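Local coordinates for protein AbyA5 (PDB 4YWF) that catalyses the elimination of acetate in spirotetronate biosynthesis, as an esterase-like lyase of the alpha/beta-hydrolase superfamily, at residues A[81-86]-A[100-105]; A[58-63]-A[94-99]; A[321-326]-A[348-353]; A[166-171]-A[356-361]. The protein carries 4 engineered substitutions. All blocks are in the same frame, centred on the assembly; numbering follows the deposited sequence.

Contact 1: residues A[81-86]-A[100-105]; sequences TFYNMA and LRRCVA. Engineered in segment 81-86: M85 (natural residue Leu).
Y83 and C103 face each other, their CA atoms 5.0 Å apart, where helix 76-87 and helix 94-111 pack as an antiparallel helical hairpin. Over these short segments the axes come within 8.0 Å and run 157° apart in direction, so the helices are close and nearly aligned. C103 fits this tight spacing: its CB meets Y83 CB at 3.6 Å, and SG, anti to the backbone N (chi1 -175°), reaches the other helix, 4.0 Å from N84 CB. The phenol ring of Y83 extends from its helix over the R102 side chain, beginning at its CB. R102 CB sits over the centre of one ring face, 3.8 Å from the centroid, a CH-pi contact. Bent at chi3, the arginine then follows the ring outward, its guanidinium plane inclined 46° to it. At the far end, R102 NH2 donates a weak, strongly bent hydrogen bond to Y83 OH over 3.1 Å. The stronger polar partners lie elsewhere: Y83 OH bonds to E71 of helix 59-72, and R102 NH1 forms a salt bridge with E98, one turn earlier on its own helix. With an alanine in place of Y83, R102 CB would probably lose its aromatic cover and E71 the hydroxyl it bonds. The chemistry therefore changes along the tyrosine: apolar contact holds the helices together at its base, while its hydroxyl, placed between acidic E71 and basic R102, carries the interaction to a third helix.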
# COMPACT_ATOMS: atom_id res chain seq x y z
N THR A 81 -8.58 -10.75 -7.71
CA THR A 81 -9.00 -9.36 -7.89
C THR A 81 -10.46 -9.17 -7.53
O THR A 81 -10.82 -8.19 -6.86
CB THR A 81 -8.80 -8.94 -9.37
OG1 THR A 81 -7.44 -9.19 -9.75
CG2 THR A 81 -9.14 -7.46 -9.56
N PHE A 82 -11.34 -10.05 -8.01
CA PHE A 82 -12.75 -9.87 -7.78
C PHE A 82 -13.17 -10.05 -6.33
O PHE A 82 -13.91 -9.24 -5.90
CB PHE A 82 -13.67 -10.67 -8.71
CG PHE A 82 -13.60 -10.27 -10.14
CD1 PHE A 82 -13.10 -9.02 -10.53
CD2 PHE A 82 -14.02 -11.15 -11.12
CE1 PHE A 82 -13.03 -8.68 -11.88
CE2 PHE A 82 -14.00 -10.78 -12.44
CZ PHE A 82 -13.46 -9.58 -12.83
N TYR A 83 -12.65 -11.05 -5.61
CA TYR A 83 -12.87 -11.14 -4.17
C TYR A 83 -12.30 -9.92 -3.46
O TYR A 83 -12.89 -9.43 -2.52
CB TYR A 83 -12.30 -12.45 -3.61
CG TYR A 83 -12.92 -13.73 -4.10
CD1 TYR A 83 -14.30 -13.84 -4.32
CD2 TYR A 83 -12.14 -14.87 -4.30
CE1 TYR A 83 -14.89 -15.04 -4.76
CE2 TYR A 83 -12.72 -16.08 -4.74
CZ TYR A 83 -14.10 -16.12 -4.98
OH TYR A 83 -14.66 -17.28 -5.39
N ASN A 84 -11.15 -9.44 -3.91
CA ASN A 84 -10.55 -8.20 -3.35
C ASN A 84 -11.55 -7.04 -3.43
O ASN A 84 -11.89 -6.42 -2.42
CB ASN A 84 -9.23 -7.89 -4.09
CG ASN A 84 -8.54 -6.64 -3.61
OD1 ASN A 84 -8.91 -5.97 -2.62
ND2 ASN A 84 -7.48 -6.37 -4.25
N MSE A 85 -12.10 -6.81 -4.63
CA MSE A 85 -13.07 -5.73 -4.83
C MSE A 85 -14.26 -5.91 -3.91
O MSE A 85 -14.76 -4.95 -3.34
CB MSE A 85 -13.58 -5.71 -6.25
CG MSE A 85 -12.50 -5.23 -7.18
SE MSE A 85 -12.03 -3.44 -6.53
CE MSE A 85 -10.25 -3.76 -5.74
N ALA A 86 -14.74 -7.13 -3.76
CA ALA A 86 -15.86 -7.40 -2.86
C ALA A 86 -15.69 -6.89 -1.42
O ALA A 86 -16.63 -6.44 -0.77
CB ALA A 86 -16.09 -8.89 -2.85
N LEU A 100 -12.87 -11.51 1.96
CA LEU A 100 -11.43 -11.35 2.22
C LEU A 100 -10.81 -12.69 2.41
O LEU A 100 -9.68 -12.95 1.88
CB LEU A 100 -11.10 -10.49 3.46
CG LEU A 100 -9.65 -10.51 3.93
CD1 LEU A 100 -8.88 -9.86 2.78
CD2 LEU A 100 -9.49 -9.74 5.28
N ARG A 101 -11.49 -13.55 3.18
CA ARG A 101 -10.96 -14.90 3.31
C ARG A 101 -10.84 -15.60 1.92
O ARG A 101 -9.84 -16.29 1.67
CB ARG A 101 -11.80 -15.73 4.26
CG ARG A 101 -11.32 -17.17 4.32
CD ARG A 101 -9.86 -17.27 4.83
NE ARG A 101 -9.30 -18.62 4.61
CZ ARG A 101 -8.00 -18.91 4.51
NH1 ARG A 101 -7.07 -17.94 4.59
NH2 ARG A 101 -7.64 -20.17 4.29
N ARG A 102 -11.84 -15.43 1.03
CA ARG A 102 -11.78 -16.16 -0.25
C ARG A 102 -10.67 -15.62 -1.14
O ARG A 102 -9.95 -16.37 -1.82
CB ARG A 102 -13.16 -16.16 -0.95
CG ARG A 102 -14.20 -16.79 -0.05
CD ARG A 102 -15.61 -16.58 -0.55
NE ARG A 102 -15.79 -17.25 -1.81
CZ ARG A 102 -16.97 -17.46 -2.41
NH1 ARG A 102 -18.10 -17.07 -1.85
NH2 ARG A 102 -17.03 -18.06 -3.57
N CYS A 103 -10.46 -14.32 -1.06
CA CYS A 103 -9.32 -13.71 -1.72
C CYS A 103 -7.97 -14.28 -1.32
O CYS A 103 -7.18 -14.75 -2.19
CB CYS A 103 -9.37 -12.18 -1.48
SG CYS A 103 -8.10 -11.28 -2.35
N VAL A 104 -7.74 -14.34 -0.01
CA VAL A 104 -6.49 -14.87 0.53
C VAL A 104 -6.34 -16.33 0.11
O VAL A 104 -5.27 -16.74 -0.37
CB VAL A 104 -6.43 -14.77 2.07
CG1 VAL A 104 -5.23 -15.55 2.61
CG2 VAL A 104 -6.43 -13.33 2.52
N ALA A 105 -7.38 -17.11 0.29
CA ALA A 105 -7.36 -18.54 -0.07
C ALA A 105 -7.06 -18.83 -1.57
O ALA A 105 -6.26 -19.73 -1.86
CB ALA A 105 -8.67 -19.22 0.33

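Contact 2: residues A[58-63]-A[94-99]; sequences SWTTQW and PGRAEA
T60 and G95 mark the nearest backbone approach of helix 59-72 and helix 94-111, whose short segments run 31° apart in direction with axes 9.7 Å from each other. Van der Waals packing is slight: T60 CG2 rests 3.5 Å from G95 O, against a helix surface with no side chain at that position. Most of the contact is made by R96, which stretches out from CG to NE and brings its guanidinium under the T60 hydroxyl, OG1 standing 3.5 Å above the plane over its centre. Beyond it, R96 NH2 comes obliquely to the W59 indole, 3.2 Å from CD1, the two planes only 21° apart; W63 CD1 lies over a face of the same indole. Hydrogen bonds go to carbonyls at and just past the C-terminal end of helix 76-87: W59 NE1 to the backbone O of M85, an engineered residue, T60 OG1 to A86 O and R96 NH2 to F88 O. Salt bridges from the guanidinium go to D52 and D92. A weak N-cap bond from T61 N to S58 OG begins helix 59-72. Carbonyls at a helix end are thus met by donors from both neighbouring helices, and the buried arginine charge is probably balanced by the two aspartates.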
# COMPACT_ATOMS: atom_id res chain seq x y z
N SER A 58 -26.34 -6.29 -4.33
CA SER A 58 -25.32 -5.49 -3.58
C SER A 58 -23.92 -5.57 -4.20
O SER A 58 -23.62 -6.47 -5.00
CB SER A 58 -25.33 -5.86 -2.10
OG SER A 58 -24.75 -7.13 -1.89
N TRP A 59 -23.09 -4.57 -3.90
CA TRP A 59 -21.68 -4.55 -4.26
C TRP A 59 -20.99 -5.87 -3.91
O TRP A 59 -20.52 -6.56 -4.82
CB TRP A 59 -20.99 -3.40 -3.55
CG TRP A 59 -19.50 -3.41 -3.61
CD1 TRP A 59 -18.62 -4.05 -2.74
CD2 TRP A 59 -18.69 -2.71 -4.53
NE1 TRP A 59 -17.33 -3.79 -3.10
CE2 TRP A 59 -17.34 -2.96 -4.19
CE3 TRP A 59 -18.98 -1.89 -5.63
CZ2 TRP A 59 -16.27 -2.44 -4.92
CZ3 TRP A 59 -17.90 -1.33 -6.33
CH2 TRP A 59 -16.57 -1.62 -5.98
N THR A 60 -21.03 -6.25 -2.63
CA THR A 60 -20.24 -7.42 -2.13
C THR A 60 -20.75 -8.72 -2.80
O THR A 60 -19.95 -9.48 -3.38
CB THR A 60 -20.20 -7.52 -0.59
OG1 THR A 60 -19.51 -6.37 0.02
CG2 THR A 60 -19.52 -8.86 -0.16
N THR A 61 -22.07 -8.94 -2.81
CA THR A 61 -22.60 -10.14 -3.45
C THR A 61 -22.20 -10.27 -4.89
O THR A 61 -21.88 -11.36 -5.34
CB THR A 61 -24.14 -10.23 -3.39
OG1 THR A 61 -24.56 -10.23 -2.03
CG2 THR A 61 -24.60 -11.50 -4.08
N GLN A 62 -22.30 -9.16 -5.64
CA GLN A 62 -21.99 -9.17 -7.08
C GLN A 62 -20.49 -9.47 -7.37
O GLN A 62 -20.15 -10.24 -8.26
CB GLN A 62 -22.39 -7.83 -7.75
CG GLN A 62 -23.88 -7.65 -8.09
CD GLN A 62 -24.47 -8.82 -8.89
OE1 GLN A 62 -25.64 -9.16 -8.75
NE2 GLN A 62 -23.67 -9.45 -9.71
N TRP A 63 -19.62 -8.81 -6.65
CA TRP A 63 -18.19 -9.06 -6.77
C TRP A 63 -17.81 -10.49 -6.36
O TRP A 63 -17.03 -11.11 -7.07
CB TRP A 63 -17.40 -8.01 -6.02
CG TRP A 63 -17.48 -6.75 -6.73
CD1 TRP A 63 -18.13 -5.60 -6.37
CD2 TRP A 63 -16.95 -6.53 -8.03
NE1 TRP A 63 -18.02 -4.66 -7.38
CE2 TRP A 63 -17.29 -5.23 -8.40
CE3 TRP A 63 -16.24 -7.33 -8.93
CZ2 TRP A 63 -16.91 -4.70 -9.61
CZ3 TRP A 63 -15.86 -6.82 -10.09
CH2 TRP A 63 -16.20 -5.53 -10.45
N PRO A 94 -20.34 -9.50 7.35
CA PRO A 94 -20.07 -10.95 7.16
C PRO A 94 -19.65 -11.27 5.74
O PRO A 94 -18.74 -12.12 5.51
CB PRO A 94 -21.40 -11.61 7.49
CG PRO A 94 -21.91 -10.74 8.62
CD PRO A 94 -21.60 -9.31 8.11
N GLY A 95 -20.24 -10.54 4.81
CA GLY A 95 -19.96 -10.76 3.41
C GLY A 95 -18.61 -10.29 2.98
O GLY A 95 -17.98 -10.96 2.22
N ARG A 96 -18.16 -9.12 3.48
CA ARG A 96 -16.83 -8.63 3.24
C ARG A 96 -15.81 -9.53 3.95
O ARG A 96 -14.72 -9.77 3.38
CB ARG A 96 -16.62 -7.18 3.67
CG ARG A 96 -17.20 -6.17 2.67
CD ARG A 96 -16.68 -4.76 2.87
NE ARG A 96 -16.99 -3.94 1.69
CZ ARG A 96 -18.17 -3.38 1.40
NH1 ARG A 96 -19.20 -3.41 2.25
NH2 ARG A 96 -18.32 -2.75 0.21
N ALA A 97 -16.13 -10.05 5.16
CA ALA A 97 -15.20 -10.90 5.90
C ALA A 97 -14.97 -12.19 5.11
O ALA A 97 -13.86 -12.65 4.93
CB ALA A 97 -15.71 -11.22 7.30
N GLU A 98 -16.04 -12.74 4.60
CA GLU A 98 -15.99 -13.90 3.68
C GLU A 98 -15.17 -13.63 2.41
O GLU A 98 -14.28 -14.40 2.05
CB GLU A 98 -17.40 -14.33 3.31
CG GLU A 98 -17.47 -15.59 2.43
CD GLU A 98 -18.86 -15.84 1.85
OE1 GLU A 98 -19.84 -15.28 2.36
OE2 GLU A 98 -18.98 -16.61 0.88
N ALA A 99 -15.47 -12.53 1.75
CA ALA A 99 -14.76 -12.17 0.58
C ALA A 99 -13.28 -12.06 0.82
O ALA A 99 -12.48 -12.50 -0.04
CB ALA A 99 -15.33 -10.86 -0.03

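Contact 3: residues A[321-326]-A[348-353]; sequences DFRTIT and VLEMSG
R323 reaches from the edge strand 322-327 to E350 and M351 at the C-terminal end of helix 337-351, forming the middle of a D321-R323-E350 salt-bridge network at the protein surface. Its NH1 bonds to D321 OD1 over 3.0 Å at an N-H...O angle of 151°. The carboxylate oxygen lies essentially in the guanidinium plane and is met on its syn side, though well out of the carboxylate's own plane. R323 NH2 points at E350 OE1 to make the other salt bridge; the two atoms are modelled too close together, so the pairing is plausible but its exact geometry doubtful. Sharp bends at chi2 (92°) and chi3 bring the guanidinium back between these acids, and Q347 on the same helix accepts from NE. In the alpha/beta-hydrolase fold this strand closes one side of the mixed sheet, with V296 and Y298 of strand 296-301 bonded to the R323 backbone. M351, a selenomethionine, comes from the opposite direction, its extended chain bringing CE to 3.7 Å from R323 NE. Just past these residues a Schellman motif ends the helix, with A354 N bonded to L349 O, G353 N to E350 O over 3.1 Å, and G353 at positive phi. V348 O accepts from both S352 N and S352 OG, which reach it from opposite faces of the carbonyl plane, the hydroxyl at 3.0 Å.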
# COMPACT_ATOMS: atom_id res chain seq x y z
N ASP A 321 17.04 14.97 -1.34
CA ASP A 321 17.16 14.18 -2.54
C ASP A 321 15.75 13.74 -2.93
O ASP A 321 15.26 12.74 -2.39
CB ASP A 321 18.04 12.99 -2.20
CG ASP A 321 18.37 12.14 -3.40
OD1 ASP A 321 17.95 12.45 -4.55
OD2 ASP A 321 19.10 11.15 -3.18
N PHE A 322 15.11 14.51 -3.81
CA PHE A 322 13.70 14.36 -4.12
C PHE A 322 13.48 14.26 -5.62
O PHE A 322 13.97 15.09 -6.41
CB PHE A 322 12.88 15.52 -3.47
CG PHE A 322 11.43 15.31 -3.50
CD1 PHE A 322 10.85 14.28 -2.78
CD2 PHE A 322 10.61 16.11 -4.29
CE1 PHE A 322 9.48 14.05 -2.84
CE2 PHE A 322 9.25 15.90 -4.34
CZ PHE A 322 8.67 14.87 -3.60
N ARG A 323 12.77 13.20 -6.04
CA ARG A 323 12.45 13.00 -7.43
C ARG A 323 10.97 12.88 -7.52
O ARG A 323 10.35 12.16 -6.74
CB ARG A 323 13.08 11.71 -7.96
CG ARG A 323 14.55 11.57 -7.65
CD ARG A 323 14.87 10.81 -6.35
NE ARG A 323 15.44 9.60 -6.84
CZ ARG A 323 16.70 9.26 -6.80
NH1 ARG A 323 17.64 9.95 -6.18
NH2 ARG A 323 16.98 8.15 -7.36
N THR A 324 10.40 13.51 -8.52
CA THR A 324 9.02 13.61 -8.64
C THR A 324 8.57 13.87 -10.05
O THR A 324 9.27 14.53 -10.85
CB THR A 324 8.50 14.68 -7.65
OG1 THR A 324 7.08 14.59 -7.55
CG2 THR A 324 8.97 16.12 -7.99
N ILE A 325 7.35 13.42 -10.28
CA ILE A 325 6.61 13.62 -11.49
C ILE A 325 5.14 13.86 -11.10
O ILE A 325 4.68 13.33 -10.09
CB ILE A 325 6.82 12.35 -12.35
CG1 ILE A 325 6.62 12.63 -13.80
CG2 ILE A 325 6.00 11.18 -11.81
CD1 ILE A 325 7.03 11.48 -14.71
N THR A 326 4.41 14.65 -11.87
CA THR A 326 3.03 14.95 -11.56
C THR A 326 2.17 14.54 -12.77
O THR A 326 2.39 15.02 -13.85
CB THR A 326 2.87 16.47 -11.24
OG1 THR A 326 3.34 16.77 -9.92
CG2 THR A 326 1.42 16.91 -11.32
N VAL A 348 13.43 2.78 -8.16
CA VAL A 348 13.98 1.84 -7.16
C VAL A 348 15.18 1.10 -7.70
O VAL A 348 16.12 0.87 -6.99
CB VAL A 348 13.01 0.83 -6.59
CG1 VAL A 348 12.45 -0.10 -7.64
CG2 VAL A 348 13.76 0.01 -5.53
N LEU A 349 15.22 0.84 -9.00
CA LEU A 349 16.42 0.22 -9.54
C LEU A 349 17.64 1.12 -9.50
O LEU A 349 18.76 0.62 -9.27
CB LEU A 349 16.19 -0.24 -10.96
CG LEU A 349 15.12 -1.30 -11.18
CD1 LEU A 349 14.95 -1.58 -12.67
CD2 LEU A 349 15.42 -2.60 -10.45
N GLU A 350 17.47 2.41 -9.72
CA GLU A 350 18.53 3.37 -9.59
C GLU A 350 19.01 3.46 -8.18
O GLU A 350 20.18 3.33 -7.95
CB GLU A 350 18.11 4.74 -10.07
CG GLU A 350 19.22 5.77 -10.10
CD GLU A 350 19.28 6.56 -8.82
OE1 GLU A 350 18.30 6.55 -8.07
OE2 GLU A 350 20.33 7.13 -8.51
N MSE A 351 18.08 3.67 -7.22
CA MSE A 351 18.44 3.80 -5.83
C MSE A 351 19.17 2.61 -5.30
O MSE A 351 20.01 2.74 -4.42
CB MSE A 351 17.20 3.92 -4.93
CG MSE A 351 16.46 5.19 -5.17
SE MSE A 351 14.79 5.13 -4.13
CE MSE A 351 14.01 6.71 -4.94
N SER A 352 18.88 1.42 -5.76
CA SER A 352 19.54 0.25 -5.21
C SER A 352 20.73 -0.20 -6.03
O SER A 352 21.29 -1.25 -5.72
CB SER A 352 18.56 -0.94 -5.09
OG SER A 352 18.06 -1.30 -6.35
N GLY A 353 21.12 0.57 -7.04
CA GLY A 353 22.26 0.18 -7.89
C GLY A 353 22.07 -1.13 -8.65
O GLY A 353 22.94 -1.99 -8.70

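Contact 4: residues A[166-171]-A[356-361]; sequences ARYGFA and PRHRAA
Y168 and H358 form an offset edge-to-face aromatic pair, joining the turn after helix 162-167 to the first turn of helix 356-365, near the C-terminus. The turn belongs to a beta-alpha-beta crossover, in which strand 143-148 leads through helix 162-167 to the adjacent parallel strand 171-174. The packed part is small. The edge of Y168 is directed at the face of the imidazole, with centroids 5.4 Å apart and planes at 81°. CD1 of Y168 makes the nearest approach, 3.7 Å from H358 ND1, while its CE1 lies 3.8 Å from H358 CB, which is in the phenol plane. In H358, CG stands anti to the carbonyl carbon (chi1 -66°), which carries the imidazole across the tyrosine edge, the two side chains running antiparallel alongside one another. L345 of helix 337-351 also touches Y168, and F170 packs nearby on V348 and L349, so the inner side of the turn rests on that helix. Were Y168 an alanine, the H358 face would probably lose the edge set against it and L345 this neighbour, and the imidazole could turn more readily. The outer side is loose: the exposed R167 side chain extends off from helix 356-365, and the exposed R357 pairs with D355 instead of reaching across. No hydrogen bond links the segments. G169, with phi at 94°, helps close the turn through a bond from its N to A166 O, and at the loose margin R167 O stands 3.9 Å from H358 CE1.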
# COMPACT_ATOMS: atom_id res chain seq x y z
N ALA A 166 11.63 -10.27 -7.60
CA ALA A 166 12.79 -11.11 -7.33
C ALA A 166 13.75 -11.24 -8.55
O ALA A 166 14.96 -11.26 -8.37
CB ALA A 166 12.35 -12.48 -6.86
N ARG A 167 13.17 -11.26 -9.76
CA ARG A 167 13.94 -11.40 -11.01
C ARG A 167 14.85 -10.17 -11.20
O ARG A 167 15.91 -10.28 -11.83
CB ARG A 167 13.00 -11.57 -12.23
CG ARG A 167 13.05 -12.93 -12.91
CD ARG A 167 11.70 -13.67 -12.99
NE ARG A 167 10.69 -13.06 -13.88
CZ ARG A 167 10.75 -13.04 -15.22
NH1 ARG A 167 9.79 -12.45 -15.92
NH2 ARG A 167 11.78 -13.59 -15.87
N TYR A 168 14.46 -9.02 -10.62
CA TYR A 168 15.36 -7.87 -10.57
C TYR A 168 16.42 -7.94 -9.45
O TYR A 168 17.14 -6.98 -9.24
CB TYR A 168 14.58 -6.60 -10.51
CG TYR A 168 13.93 -6.16 -11.81
CD1 TYR A 168 14.71 -5.77 -12.90
CD2 TYR A 168 12.56 -6.05 -11.93
CE1 TYR A 168 14.12 -5.34 -14.10
CE2 TYR A 168 11.96 -5.60 -13.10
CZ TYR A 168 12.76 -5.26 -14.18
OH TYR A 168 12.19 -4.82 -15.36
N GLY A 169 16.53 -9.08 -8.76
CA GLY A 169 17.56 -9.23 -7.70
C GLY A 169 17.18 -8.91 -6.24
O GLY A 169 18.01 -8.95 -5.33
N PHE A 170 15.93 -8.66 -5.99
CA PHE A 170 15.50 -8.28 -4.64
C PHE A 170 14.99 -9.50 -3.87
O PHE A 170 14.39 -10.42 -4.45
CB PHE A 170 14.33 -7.34 -4.71
CG PHE A 170 14.66 -6.00 -5.29
CD1 PHE A 170 15.37 -5.09 -4.57
CD2 PHE A 170 14.24 -5.67 -6.55
CE1 PHE A 170 15.68 -3.83 -5.08
CE2 PHE A 170 14.50 -4.41 -7.09
CZ PHE A 170 15.25 -3.49 -6.35
N ALA A 171 15.13 -9.40 -2.56
CA ALA A 171 14.22 -10.03 -1.64
C ALA A 171 12.99 -9.12 -1.45
O ALA A 171 13.06 -8.09 -0.80
CB ALA A 171 14.94 -10.29 -0.34
N PRO A 356 22.82 -2.55 -14.64
CA PRO A 356 22.60 -1.53 -15.70
C PRO A 356 21.85 -2.04 -16.91
O PRO A 356 21.08 -1.31 -17.50
CB PRO A 356 24.02 -1.08 -16.10
CG PRO A 356 24.93 -1.58 -14.97
CD PRO A 356 24.25 -2.72 -14.29
N ARG A 357 22.01 -3.31 -17.24
CA ARG A 357 21.22 -3.93 -18.31
C ARG A 357 19.73 -3.84 -17.96
O ARG A 357 18.92 -3.42 -18.78
CB ARG A 357 21.69 -5.39 -18.57
CG ARG A 357 23.16 -5.51 -19.02
CD ARG A 357 23.75 -6.93 -18.95
NE ARG A 357 23.36 -7.65 -17.73
CZ ARG A 357 22.89 -8.90 -17.67
NH1 ARG A 357 22.79 -9.68 -18.74
NH2 ARG A 357 22.52 -9.40 -16.49
N HIS A 358 19.37 -4.17 -16.71
CA HIS A 358 17.98 -4.07 -16.25
C HIS A 358 17.50 -2.61 -16.23
O HIS A 358 16.42 -2.33 -16.69
CB HIS A 358 17.79 -4.66 -14.84
CG HIS A 358 18.03 -6.12 -14.75
ND1 HIS A 358 18.23 -6.78 -13.55
CD2 HIS A 358 18.10 -7.08 -15.71
CE1 HIS A 358 18.41 -8.07 -13.77
NE2 HIS A 358 18.34 -8.28 -15.08
N ARG A 359 18.33 -1.70 -15.75
CA ARG A 359 18.00 -0.26 -15.77
C ARG A 359 17.75 0.29 -17.17
O ARG A 359 16.77 0.98 -17.41
CB ARG A 359 19.11 0.56 -15.12
CG ARG A 359 19.31 0.20 -13.64
CD ARG A 359 19.96 1.28 -12.83
NE ARG A 359 19.49 2.57 -13.28
CZ ARG A 359 20.21 3.68 -13.22
NH1 ARG A 359 21.40 3.70 -12.61
NH2 ARG A 359 19.72 4.78 -13.73
N ALA A 360 18.63 -0.04 -18.12
CA ALA A 360 18.47 0.44 -19.53
C ALA A 360 17.22 -0.14 -20.23
O ALA A 360 16.54 0.58 -20.95
CB ALA A 360 19.70 0.09 -20.33
N ALA A 361 16.90 -1.41 -20.02
CA ALA A 361 15.62 -1.94 -20.56
C ALA A 361 14.41 -1.22 -19.95
O ALA A 361 13.45 -0.92 -20.65
CB ALA A 361 15.49 -3.45 -20.34

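How the contacts relate
Contacts 1 and 2 are buried in the helical region that precedes the sheet. Both use helix 94-111 and meet at helix 76-87, where A86 CB packs on A99 CB; their centres are 9 Å apart. Contacts 3 and 4 lie at the surface of the sheet-containing part, 15 Å apart between centres, and meet around helix 337-351 and the following helix 356-365, as where E350 CG packs on R359 NH2. Contact 3 is nested within the loop closed by contact 4. The chemistry follows the setting: the buried pair combines close packing with polar groups paired with neighbouring helices and loops, whereas the surface pair relies on a charge network in one case and an aromatic pair in the other.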